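Uncharacterized protein (Wolinella succinogenes, PDB 3JYG) is of unknown function but belongs to the 6-pyruvoyl tetrahydropterin synthase family, whose members share the T-fold, and carries a bound zinc ion. Local coordinates at residues V46-E51 against N67-F72; E75-R80 against S146-L151; P95-A98 against A102-W105; L151-I156 against V161-V166; S165-F168 against S174-R177. All coordinates share one frame; numbering follows the deposited sequence.

Contact 1 (V46-E51 against N67-F72)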
# COMPACT_ATOMS: atom_id res chain seq x y z
N VAL A 46 10.49 -5.16 5.11
CA VAL A 46 9.54 -6.09 5.74
C VAL A 46 8.33 -5.28 6.25
O VAL A 46 8.52 -4.28 6.97
CB VAL A 46 10.15 -6.85 6.91
CG1 VAL A 46 9.21 -8.02 7.33
CG2 VAL A 46 11.51 -7.46 6.53
N ILE A 47 7.11 -5.70 5.92
CA ILE A 47 5.93 -5.11 6.54
C ILE A 47 5.13 -6.17 7.31
O ILE A 47 4.63 -7.12 6.70
CB ILE A 47 4.99 -4.44 5.51
CG1 ILE A 47 5.81 -3.58 4.55
CG2 ILE A 47 3.90 -3.60 6.27
CD1 ILE A 47 5.00 -2.75 3.55
N VAL A 48 5.01 -5.97 8.63
CA VAL A 48 4.32 -6.94 9.52
C VAL A 48 2.91 -6.43 9.82
O VAL A 48 2.76 -5.29 10.25
CB VAL A 48 5.10 -7.08 10.86
CG1 VAL A 48 4.33 -7.94 11.88
CG2 VAL A 48 6.46 -7.63 10.60
N HIS A 49 1.88 -7.24 9.58
CA HIS A 49 0.51 -6.85 9.87
C HIS A 49 -0.01 -7.67 11.04
O HIS A 49 0.06 -8.91 11.01
CB HIS A 49 -0.39 -7.03 8.64
CG HIS A 49 0.06 -6.25 7.45
ND1 HIS A 49 -0.52 -5.06 7.09
CD2 HIS A 49 1.03 -6.50 6.53
CE1 HIS A 49 0.05 -4.62 5.97
NE2 HIS A 49 1.01 -5.47 5.63
N LEU A 50 -0.47 -6.97 12.08
CA LEU A 50 -0.89 -7.63 13.31
C LEU A 50 -2.36 -7.28 13.42
O LEU A 50 -2.75 -6.20 12.97
CB LEU A 50 -0.13 -7.10 14.53
CG LEU A 50 1.40 -7.35 14.60
CD1 LEU A 50 1.94 -6.95 15.98
CD2 LEU A 50 1.73 -8.84 14.27
N GLU A 51 -3.15 -8.17 14.03
CA GLU A 51 -4.62 -8.07 14.03
C GLU A 51 -5.29 -8.49 15.35
O GLU A 51 -4.86 -9.46 15.98
CB GLU A 51 -5.16 -8.93 12.85
CG GLU A 51 -6.64 -9.03 12.75
CD GLU A 51 -7.12 -9.87 11.58
OE1 GLU A 51 -7.03 -9.40 10.44
OE2 GLU A 51 -7.64 -10.98 11.81
N ASN A 67 9.78 -4.05 18.55
CA ASN A 67 11.20 -3.65 18.73
C ASN A 67 12.19 -4.82 18.71
O ASN A 67 13.24 -4.73 18.12
CB ASN A 67 11.41 -2.77 19.99
CG ASN A 67 10.86 -1.34 19.82
OD1 ASN A 67 10.52 -0.88 18.71
ND2 ASN A 67 10.77 -0.64 20.95
N TRP A 68 11.83 -5.92 19.36
CA TRP A 68 12.65 -7.15 19.31
C TRP A 68 12.83 -7.66 17.88
O TRP A 68 13.82 -8.36 17.56
CB TRP A 68 12.04 -8.27 20.16
CG TRP A 68 10.76 -8.74 19.56
CD1 TRP A 68 9.53 -8.17 19.73
CD2 TRP A 68 10.57 -9.83 18.64
NE1 TRP A 68 8.60 -8.83 18.98
CE2 TRP A 68 9.20 -9.86 18.31
CE3 TRP A 68 11.43 -10.77 18.06
CZ2 TRP A 68 8.65 -10.81 17.44
CZ3 TRP A 68 10.89 -11.70 17.18
CH2 TRP A 68 9.50 -11.71 16.88
N PHE A 69 11.84 -7.38 17.03
CA PHE A 69 11.89 -7.87 15.67
C PHE A 69 12.75 -6.92 14.86
O PHE A 69 13.52 -7.37 14.02
CB PHE A 69 10.48 -7.99 15.09
CG PHE A 69 10.46 -8.45 13.65
CD1 PHE A 69 10.66 -9.78 13.33
CD2 PHE A 69 10.19 -7.55 12.62
CE1 PHE A 69 10.62 -10.21 12.03
CE2 PHE A 69 10.13 -7.97 11.31
CZ PHE A 69 10.35 -9.31 11.01
N LYS A 70 12.64 -5.61 15.15
CA LYS A 70 13.55 -4.60 14.63
C LYS A 70 15.01 -4.98 14.90
O LYS A 70 15.84 -4.92 14.01
CB LYS A 70 13.26 -3.22 15.25
CG LYS A 70 13.92 -2.09 14.48
CD LYS A 70 13.38 -0.68 14.84
CE LYS A 70 13.77 0.30 13.72
NZ LYS A 70 15.24 0.44 13.60
N ARG A 71 15.29 -5.37 16.14
CA ARG A 71 16.64 -5.71 16.56
C ARG A 71 17.16 -6.88 15.74
O ARG A 71 18.28 -6.85 15.26
CB ARG A 71 16.68 -6.02 18.05
CG ARG A 71 18.08 -5.81 18.67
CD ARG A 71 18.05 -6.01 20.20
NE ARG A 71 17.37 -7.27 20.47
CZ ARG A 71 17.05 -7.75 21.67
NH1 ARG A 71 17.36 -7.08 22.79
NH2 ARG A 71 16.42 -8.91 21.75
N PHE A 72 16.34 -7.91 15.62
CA PHE A 72 16.63 -9.05 14.75
C PHE A 72 17.00 -8.68 13.29
O PHE A 72 18.07 -9.05 12.81
CB PHE A 72 15.48 -10.06 14.78
CG PHE A 72 15.69 -11.21 13.83
CD1 PHE A 72 16.57 -12.25 14.16
CD2 PHE A 72 15.08 -11.22 12.59
CE1 PHE A 72 16.79 -13.31 13.28
CE2 PHE A 72 15.32 -12.28 11.69
CZ PHE A 72 16.18 -13.33 12.05

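Contact 2 (E75-R80 against S146-L151)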
# COMPACT_ATOMS: atom_id res chain seq x y z
N GLU A 75 20.37 -6.63 13.57
CA GLU A 75 21.53 -7.33 14.09
C GLU A 75 21.89 -8.56 13.30
O GLU A 75 23.08 -8.95 13.27
CB GLU A 75 21.39 -7.63 15.59
CG GLU A 75 21.51 -6.31 16.37
CD GLU A 75 21.37 -6.42 17.86
OE1 GLU A 75 21.31 -7.54 18.38
OE2 GLU A 75 21.31 -5.34 18.52
N VAL A 76 20.89 -9.16 12.64
CA VAL A 76 21.10 -10.43 11.93
C VAL A 76 21.17 -10.32 10.40
O VAL A 76 22.06 -10.94 9.80
CB VAL A 76 20.09 -11.54 12.36
CG1 VAL A 76 20.30 -12.83 11.51
CG2 VAL A 76 20.23 -11.80 13.91
N LEU A 77 20.24 -9.56 9.79
CA LEU A 77 20.11 -9.51 8.34
C LEU A 77 20.72 -8.29 7.66
O LEU A 77 21.14 -8.40 6.52
CB LEU A 77 18.64 -9.64 7.91
CG LEU A 77 17.87 -10.83 8.51
CD1 LEU A 77 16.44 -10.77 8.03
CD2 LEU A 77 18.50 -12.15 8.05
N ASP A 78 20.81 -7.15 8.34
CA ASP A 78 21.25 -5.93 7.64
C ASP A 78 22.73 -6.01 7.30
O ASP A 78 23.53 -6.40 8.15
CB ASP A 78 20.97 -4.68 8.45
CG ASP A 78 21.33 -3.41 7.68
OD1 ASP A 78 20.81 -3.19 6.54
OD2 ASP A 78 22.20 -2.65 8.19
N HIS A 79 23.09 -5.62 6.07
CA HIS A 79 24.49 -5.65 5.63
C HIS A 79 25.07 -7.04 5.60
O HIS A 79 26.23 -7.25 5.97
CB HIS A 79 25.34 -4.66 6.47
CG HIS A 79 25.19 -3.24 6.01
ND1 HIS A 79 24.02 -2.52 6.19
CD2 HIS A 79 26.02 -2.43 5.31
CE1 HIS A 79 24.15 -1.33 5.62
NE2 HIS A 79 25.36 -1.25 5.09
N ARG A 80 24.26 -8.01 5.20
CA ARG A 80 24.74 -9.41 5.13
C ARG A 80 24.48 -9.99 3.74
O ARG A 80 23.72 -9.43 2.96
CB ARG A 80 24.00 -10.27 6.14
CG ARG A 80 24.01 -9.77 7.56
CD ARG A 80 25.35 -9.93 8.24
NE ARG A 80 25.20 -9.38 9.61
CZ ARG A 80 26.16 -9.33 10.51
NH1 ARG A 80 27.35 -9.86 10.27
NH2 ARG A 80 25.89 -8.80 11.71
N SER A 146 7.73 -15.69 3.99
CA SER A 146 7.26 -16.89 4.73
C SER A 146 8.05 -17.21 5.98
O SER A 146 7.48 -17.60 6.99
CB SER A 146 7.31 -18.17 3.86
OG SER A 146 6.74 -17.91 2.59
N TRP A 147 9.38 -17.07 5.89
CA TRP A 147 10.27 -17.35 6.98
C TRP A 147 10.01 -16.36 8.13
O TRP A 147 9.88 -16.73 9.32
CB TRP A 147 11.71 -17.18 6.44
CG TRP A 147 12.74 -17.39 7.48
CD1 TRP A 147 12.81 -18.43 8.39
CD2 TRP A 147 13.84 -16.52 7.77
NE1 TRP A 147 13.90 -18.23 9.25
CE2 TRP A 147 14.55 -17.08 8.87
CE3 TRP A 147 14.32 -15.34 7.18
CZ2 TRP A 147 15.70 -16.50 9.38
CZ3 TRP A 147 15.47 -14.75 7.71
CH2 TRP A 147 16.14 -15.33 8.80
N LEU A 148 9.88 -15.08 7.77
CA LEU A 148 9.66 -14.07 8.82
C LEU A 148 8.26 -14.18 9.40
O LEU A 148 8.06 -13.97 10.61
CB LEU A 148 9.95 -12.65 8.29
CG LEU A 148 11.38 -12.39 7.79
CD1 LEU A 148 11.44 -11.04 7.07
CD2 LEU A 148 12.43 -12.46 8.91
N LEU A 149 7.27 -14.50 8.56
CA LEU A 149 5.96 -14.88 9.08
C LEU A 149 6.06 -16.04 10.13
O LEU A 149 5.49 -15.93 11.24
CB LEU A 149 4.98 -15.25 7.93
CG LEU A 149 3.58 -15.69 8.37
CD1 LEU A 149 2.81 -14.64 9.14
CD2 LEU A 149 2.78 -16.10 7.13
N GLU A 150 6.80 -17.11 9.81
CA GLU A 150 6.94 -18.21 10.78
C GLU A 150 7.55 -17.72 12.08
O GLU A 150 7.10 -18.08 13.18
CB GLU A 150 7.84 -19.34 10.29
CG GLU A 150 7.36 -20.04 9.10
CD GLU A 150 8.00 -21.44 8.98
OE1 GLU A 150 9.22 -21.58 9.24
OE2 GLU A 150 7.28 -22.39 8.62
N LEU A 151 8.59 -16.90 11.94
CA LEU A 151 9.30 -16.40 13.08
C LEU A 151 8.34 -15.58 14.00
O LEU A 151 8.29 -15.76 15.23
CB LEU A 151 10.50 -15.58 12.59
CG LEU A 151 11.34 -14.83 13.62
CD1 LEU A 151 11.73 -15.81 14.73
CD2 LEU A 151 12.58 -14.30 12.92

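Contact 3 (P95-A98 against A102-W105)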
# COMPACT_ATOMS: atom_id res chain seq x y z
N PRO A 95 34.51 -21.96 1.18
CA PRO A 95 35.38 -23.14 1.06
C PRO A 95 35.86 -23.72 2.40
O PRO A 95 36.02 -24.95 2.49
CB PRO A 95 36.55 -22.62 0.20
CG PRO A 95 36.62 -21.15 0.47
CD PRO A 95 35.12 -20.79 0.48
N HIS A 96 36.02 -22.89 3.43
CA HIS A 96 36.43 -23.36 4.75
C HIS A 96 35.36 -24.14 5.47
O HIS A 96 35.62 -24.69 6.53
CB HIS A 96 36.87 -22.18 5.64
CG HIS A 96 38.08 -21.47 5.15
ND1 HIS A 96 38.04 -20.57 4.10
CD2 HIS A 96 39.38 -21.54 5.53
CE1 HIS A 96 39.26 -20.11 3.87
NE2 HIS A 96 40.09 -20.67 4.73
N PHE A 97 34.14 -24.14 4.92
CA PHE A 97 32.97 -24.78 5.53
C PHE A 97 32.26 -25.62 4.46
O PHE A 97 31.03 -25.75 4.47
CB PHE A 97 32.01 -23.70 6.11
CG PHE A 97 32.61 -22.89 7.24
CD1 PHE A 97 33.27 -21.69 6.98
CD2 PHE A 97 32.53 -23.36 8.55
CE1 PHE A 97 33.86 -20.96 8.01
CE2 PHE A 97 33.09 -22.65 9.58
CZ PHE A 97 33.76 -21.44 9.32
N ALA A 98 33.03 -26.19 3.54
CA ALA A 98 32.44 -26.92 2.40
C ALA A 98 31.61 -28.14 2.85
O ALA A 98 30.66 -28.53 2.18
CB ALA A 98 33.53 -27.33 1.38
N ALA A 102 30.29 -27.21 10.43
CA ALA A 102 30.65 -26.30 11.52
C ALA A 102 29.83 -25.01 11.38
O ALA A 102 30.39 -23.92 11.23
CB ALA A 102 32.18 -26.01 11.51
N LEU A 103 28.51 -25.14 11.41
CA LEU A 103 27.62 -23.97 11.32
C LEU A 103 26.86 -23.94 12.60
O LEU A 103 26.56 -24.98 13.17
CB LEU A 103 26.60 -24.11 10.17
CG LEU A 103 27.12 -24.43 8.78
CD1 LEU A 103 25.92 -24.50 7.86
CD2 LEU A 103 28.10 -23.37 8.34
N VAL A 104 26.57 -22.74 13.08
CA VAL A 104 25.89 -22.60 14.35
C VAL A 104 24.46 -22.15 14.05
O VAL A 104 24.25 -21.01 13.63
CB VAL A 104 26.64 -21.58 15.24
CG1 VAL A 104 26.04 -21.57 16.67
CG2 VAL A 104 28.18 -21.86 15.23
N TRP A 105 23.48 -23.04 14.26
CA TRP A 105 22.08 -22.77 13.90
C TRP A 105 21.45 -22.12 15.05
O TRP A 105 21.58 -22.59 16.17
CB TRP A 105 21.29 -24.05 13.56
CG TRP A 105 21.78 -24.61 12.34
CD1 TRP A 105 22.79 -25.53 12.21
CD2 TRP A 105 21.39 -24.25 11.01
NE1 TRP A 105 23.03 -25.78 10.88
CE2 TRP A 105 22.20 -25.00 10.12
CE3 TRP A 105 20.43 -23.37 10.49
CZ2 TRP A 105 22.08 -24.92 8.76
CZ3 TRP A 105 20.31 -23.28 9.10
CH2 TRP A 105 21.15 -24.04 8.26

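Contact 4 (L151-I156 against V161-V166)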
# COMPACT_ATOMS: atom_id res chain seq x y z
N LEU A 151 8.59 -16.90 11.94
CA LEU A 151 9.30 -16.40 13.08
C LEU A 151 8.34 -15.58 14.00
O LEU A 151 8.29 -15.76 15.23
CB LEU A 151 10.50 -15.58 12.59
CG LEU A 151 11.34 -14.83 13.62
CD1 LEU A 151 11.73 -15.81 14.73
CD2 LEU A 151 12.58 -14.30 12.92
N LEU A 152 7.55 -14.70 13.39
CA LEU A 152 6.63 -13.84 14.12
C LEU A 152 5.51 -14.66 14.71
O LEU A 152 5.17 -14.47 15.87
CB LEU A 152 6.07 -12.73 13.21
CG LEU A 152 7.09 -11.66 12.78
CD1 LEU A 152 6.68 -11.05 11.46
CD2 LEU A 152 7.19 -10.57 13.87
N ARG A 153 4.94 -15.57 13.94
CA ARG A 153 3.86 -16.40 14.53
C ARG A 153 4.28 -17.11 15.80
O ARG A 153 3.49 -17.22 16.73
CB ARG A 153 3.25 -17.40 13.55
CG ARG A 153 2.38 -16.75 12.48
CD ARG A 153 2.08 -17.75 11.38
NE ARG A 153 1.11 -18.74 11.85
CZ ARG A 153 0.73 -19.84 11.18
NH1 ARG A 153 1.24 -20.17 9.97
NH2 ARG A 153 -0.15 -20.64 11.76
N SER A 154 5.54 -17.56 15.86
CA SER A 154 5.98 -18.40 16.98
C SER A 154 6.28 -17.60 18.22
O SER A 154 6.35 -18.18 19.32
CB SER A 154 7.19 -19.26 16.58
OG SER A 154 8.34 -18.46 16.46
N ARG A 155 6.47 -16.30 18.05
CA ARG A 155 6.83 -15.37 19.15
C ARG A 155 5.70 -14.45 19.69
O ARG A 155 5.75 -14.08 20.86
CB ARG A 155 8.01 -14.46 18.73
CG ARG A 155 9.28 -15.19 18.29
CD ARG A 155 9.92 -15.97 19.43
NE ARG A 155 11.38 -15.79 19.47
CZ ARG A 155 12.25 -16.40 18.66
NH1 ARG A 155 11.83 -17.24 17.71
NH2 ARG A 155 13.55 -16.16 18.79
N ILE A 156 4.72 -14.04 18.88
CA ILE A 156 3.80 -12.95 19.33
C ILE A 156 2.62 -13.34 20.24
O ILE A 156 1.90 -12.46 20.76
CB ILE A 156 3.24 -12.03 18.15
CG1 ILE A 156 2.53 -12.87 17.08
CG2 ILE A 156 4.33 -11.12 17.57
CD1 ILE A 156 1.15 -13.35 17.47
N VAL A 161 -2.39 -10.97 20.13
CA VAL A 161 -2.77 -10.55 18.78
C VAL A 161 -2.36 -11.63 17.77
O VAL A 161 -1.49 -12.45 18.06
CB VAL A 161 -2.15 -9.16 18.38
CG1 VAL A 161 -2.51 -8.08 19.39
CG2 VAL A 161 -0.65 -9.26 18.23
N LYS A 162 -2.98 -11.64 16.60
CA LYS A 162 -2.60 -12.54 15.48
C LYS A 162 -1.62 -11.84 14.51
O LYS A 162 -1.70 -10.64 14.33
CB LYS A 162 -3.89 -12.91 14.74
CG LYS A 162 -3.70 -13.65 13.40
CD LYS A 162 -5.04 -13.61 12.61
CE LYS A 162 -4.89 -14.10 11.15
NZ LYS A 162 -4.28 -15.45 11.00
N VAL A 163 -0.70 -12.57 13.88
CA VAL A 163 -0.00 -12.03 12.69
C VAL A 163 -0.82 -12.36 11.44
O VAL A 163 -0.89 -13.51 11.07
CB VAL A 163 1.39 -12.68 12.48
CG1 VAL A 163 2.16 -11.93 11.37
CG2 VAL A 163 2.19 -12.67 13.75
N SER A 164 -1.40 -11.38 10.76
CA SER A 164 -2.30 -11.68 9.65
C SER A 164 -1.56 -11.88 8.34
O SER A 164 -1.95 -12.74 7.50
CB SER A 164 -3.39 -10.63 9.52
OG SER A 164 -2.78 -9.42 9.25
N SER A 165 -0.50 -11.11 8.15
CA SER A 165 0.44 -11.38 7.05
C SER A 165 1.77 -10.64 7.20
O SER A 165 1.92 -9.76 8.07
CB SER A 165 -0.19 -11.01 5.70
OG SER A 165 -0.38 -9.57 5.63
N VAL A 166 2.72 -10.99 6.34
CA VAL A 166 3.99 -10.28 6.24
C VAL A 166 4.23 -9.97 4.78
O VAL A 166 4.01 -10.81 3.92
CB VAL A 166 5.11 -11.18 6.72
CG1 VAL A 166 6.49 -10.60 6.37
CG2 VAL A 166 4.97 -11.42 8.20

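Contact 5 (S165-F168 against S174-R177)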
# COMPACT_ATOMS: atom_id res chain seq x y z
N SER A 165 -0.50 -11.11 8.15
CA SER A 165 0.44 -11.38 7.05
C SER A 165 1.77 -10.64 7.20
O SER A 165 1.92 -9.76 8.07
CB SER A 165 -0.19 -11.01 5.70
OG SER A 165 -0.38 -9.57 5.63
N VAL A 166 2.72 -10.99 6.34
CA VAL A 166 3.99 -10.28 6.24
C VAL A 166 4.23 -9.97 4.78
O VAL A 166 4.01 -10.81 3.92
CB VAL A 166 5.11 -11.18 6.72
CG1 VAL A 166 6.49 -10.60 6.37
CG2 VAL A 166 4.97 -11.42 8.20
N GLU A 167 4.64 -8.75 4.49
CA GLU A 167 5.03 -8.38 3.14
C GLU A 167 6.55 -8.26 3.10
O GLU A 167 7.20 -7.81 4.06
CB GLU A 167 4.44 -7.03 2.71
CG GLU A 167 2.91 -6.96 2.73
CD GLU A 167 2.40 -5.60 2.28
OE1 GLU A 167 1.81 -4.89 3.13
OE2 GLU A 167 2.65 -5.23 1.10
N PHE A 168 7.12 -8.65 1.98
CA PHE A 168 8.54 -8.39 1.74
C PHE A 168 8.74 -7.75 0.36
O PHE A 168 8.42 -8.36 -0.68
CB PHE A 168 9.40 -9.63 1.97
CG PHE A 168 10.87 -9.36 1.85
CD1 PHE A 168 11.57 -8.73 2.89
CD2 PHE A 168 11.55 -9.67 0.67
CE1 PHE A 168 12.96 -8.42 2.76
CE2 PHE A 168 12.94 -9.34 0.52
CZ PHE A 168 13.63 -8.76 1.59
N SER A 174 8.33 -4.21 -6.68
CA SER A 174 7.91 -5.60 -6.69
C SER A 174 8.00 -6.16 -5.29
O SER A 174 8.98 -5.90 -4.54
CB SER A 174 8.80 -6.40 -7.64
OG SER A 174 10.15 -6.40 -7.19
N ARG A 175 6.97 -6.93 -4.93
CA ARG A 175 6.85 -7.41 -3.58
C ARG A 175 6.03 -8.68 -3.45
O ARG A 175 5.25 -9.03 -4.34
CB ARG A 175 6.25 -6.32 -2.71
CG ARG A 175 4.90 -5.85 -3.15
CD ARG A 175 4.67 -4.46 -2.54
NE ARG A 175 3.46 -3.85 -3.07
CZ ARG A 175 3.41 -2.93 -4.04
NH1 ARG A 175 2.22 -2.48 -4.39
NH2 ARG A 175 4.52 -2.45 -4.62
N ALA A 176 6.26 -9.37 -2.35
CA ALA A 176 5.61 -10.60 -2.00
C ALA A 176 4.83 -10.37 -0.73
O ALA A 176 5.13 -9.47 0.06
CB ALA A 176 6.62 -11.69 -1.79
N ARG A 177 3.83 -11.21 -0.52
CA ARG A 177 3.03 -11.15 0.67
C ARG A 177 2.66 -12.61 0.95
O ARG A 177 2.42 -13.42 0.02
CB ARG A 177 1.82 -10.28 0.43
CG ARG A 177 1.05 -9.84 1.72
CD ARG A 177 0.12 -8.65 1.48
NE ARG A 177 -0.46 -8.24 2.75
CZ ARG A 177 -1.16 -7.15 2.96
NH1 ARG A 177 -1.35 -6.25 1.99
NH2 ARG A 177 -1.65 -6.92 4.18

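Contact 1 (V46-E51 against N67-F72)
F69 lays the CE2–CZ side of its ring against two valines of strand 40-52, V46 and V48, which stand two residues apart on the same face of the strand while I47 between them turns its side chain the other way. The two methyls come at the ring differently. CG1 of V46 arrives at the edge, close to the ring plane, and is 4.1 Å from F69 CZ. CG2 of V48 approaches obliquely and comes nearer, 3.8 Å from F69 CE2. What carries the ring across to the strand is its first torsion: CG is anti to the backbone N (chi1 178°), which stretches the phenyl away from the helix and spans a gap of 9.8 Å between V48 CA and F69 CA. The contact is small and wholly apolar, and all three residues are buried. At its base the phenylalanine is also steadied from within the helix, since F69 CB sits 3.8 Å above the plane of the W68 ring, over its centre. W68 also meets F28 of the second subunit. Around the valines, F11 of strand 3-17 meets F69 edge to face, and from helix 141-155 L148 packs on V46 and L152 on V48. Helix 67-77 is thus seated on the central strands of the sheet with helix 141-155 beside it.

Contact 2 (E75-R80 against S146-L151)
L77 carries this contact alone for its segment, reaching W147 and L148 on helix 141-155. Following the chain from E75, the helix is already widening into a pi-type turn, and E75 O accepts from R80 NH2 at 3.2 Å, a bent bond (140°) with the acceptor lifted out of the guanidinium plane. Two residues on comes L77. Its CG lies anti to the carbonyl carbon (chi1 -51°), and both methyls reach the indole. CD2 meets the six-membered ring at its edge, near the plane, 4.0 Å from W147 CZ3, and the leucine and tryptophan side chains run past each other in opposite senses. The other methyl, L77 CD1, is 4.1 Å from W147 CZ3 and makes a looser touch on L148, 4.4 Å from L148 CD2. From L77 to R80 the backbone makes a type II turn whose closing bond, R80 N to L77 O, is weak at 3.4 Å. Within this turn D78 and H79 are paired, H79 ND1 giving its hydrogen to D78 OD2 at 2.7 Å from above the carboxylate plane. The other oxygen, D78 OD1, accepts from the backbone N of C14, tying the turn to strand 3-17. The indole is fixed at its far side, where W147 NE1 bonds to E108 O. F72 of helix 67-77 adds its ring to L77 and L148, and F13 of strand 3-17 touches L77, placing the contact where helices 67-77 and 141-155 meet beside strand 3-17.

Contact 3 (P95-A98 against A102-W105)
F97 CA and A102 CA lie 6.6 Å apart, where the chain leaves a short 3-10 turn at P95-H96 and returns to start strand 103-105. The turn's A98 N to P95 O bond is weak at 3.4 Å. F97 does the bridging. With CG placed beside the backbone N (chi1 -64°), its ring swings toward the returning chain and presents the CD2–CE2 side to it. The methyl of A102 stands at that edge, in the ring plane, with A102 CB 4.0 Å from F97 CE2. The carbonyl of the same alanine reaches the ring obliquely, A102 O lying 3.4 Å from F97 CE2, so one small residue touches the phenyl through both its side chain and its backbone. L103 adds a more distant brush at the same corner: its CD2 is 4.4 Å from F97 CD2. Y129 meets F97 edge to face, and Y129 OH also bonds to H96 ND1, while R117 NH1 holds H96 O. Beyond A102 the chain pairs with strand 110-113 and its continuation, through backbone bonds from A102 to D114 and from V104 to R112. What results is a short loop folded back on an aromatic side chain ahead of a beta hairpin, at the outermost strand of the sheet within this chain.

Contact 4 (L151-I156 against V161-V166)
V161 CA and I156 CA lie 7.0 Å apart where the chain turns from helix 141-155 toward the following strand. The modelled end of I156 crowds the V161 backbone too closely to be relied on, so the exact placing of that side chain is doubtful. At K162 the side chain starts away from the helix, and its NZ bonds to N180 O on strand 174-180. V163 is the centre of the contact. One methyl does most of the touching: CG2 packs against L152 CB at 3.9 Å and is modelled 3.4 Å from I156 CG1, a closeness that shares the doubt over the isoleucine side chain. V163 CB meets the first part of the R153 chain, 4.2 Å from R153 CG, before the arginine bends at chi3 (73°) and runs off toward N180 and L3 of the third subunit. S164 turns from the helix; V166 comes back to it, its CG2 3.7 Å from L152 CD1. L152 thus bridges both valines, using CB for one and a methyl for the other. Within 151-156, S154 OG donates to L151 O at 3.0 Å, and L152 O receives both R155 N and I156 N. Helix 151-155 and strand 162-166 run nearly antiparallel, at 163°, their axes approaching to 8.3 Å. Strand 40-52 lies beside the strand on one edge and strand 174-180 on the other, so the helix runs back over strand 162-169, the strand that follows it, against one face of the sheet.

Contact 5 (S165-F168 against S174-R177)
The guanidinium of R177 is used on one face and along one edge. Over the face lies the carboxylate of E167, its plane only 5° from that of the guanidinium, with E167 OE1 3.6 Å above and offset toward the rim. E167 CG also covers this face and is 3.5 Å from R177 CD. At the edge, in the plane, S165 OG accepts from R177 NE at 3.2 Å in a fairly straight bond (159°). The arginine reaches both because CG is anti to its own nitrogen (chi1 -166°) and the rest of the chain to NE is extended. Because the groups are stacked, the ion pair is long and undirected: E167 OE1 is 3.6 Å from R177 NH1, and no N-H points at it. That oxygen takes its hydrogen bond instead from H49 NE2 on strand 40-52. Behind the side chains the strands form an antiparallel hairpin. F168 and A176 are the hydrogen-bonded pair, with F168 N to A176 O and A176 N to F168 O both 2.9 Å, while E167 and R177 form the adjoining non-hydrogen-bonded pair. Strand 174-177 continues the sheet into the third subunit, whose E10 forms a salt bridge with R175. F168 turns to the opposite face, its side chain about 8 Å from the zinc ion held by H17, H40 and H42. The chemistry implies a division of labour: attraction without a directed bond between E167 and R177 leaves their bonding capacity to H49 and S165, and the nearby guanidinium groups of R177 and R175 would probably favour an ionised E167.

Contacts 1, 2, 4 and 5 cluster, with centres 9 to 14 Å apart, and contact 3 lies apart, about 19 Å from contact 2 and 29 to 30 Å from the others. Contacts 1 and 2 share helix 67-77, contacts 2 and 4 share helix 141-155, and contacts 4 and 5 share strand 162-169, so a continuous chain of elements joins two helices to the sheet. Along the sequence contact 1 closes before contact 2 opens, contact 3 is nested inside the loop of contact 2, and contacts 4 and 5 follow. The outcome is a helix pair packed on a sheet, as in the T-fold; the sheet runs on into the third subunit through strand 174-180.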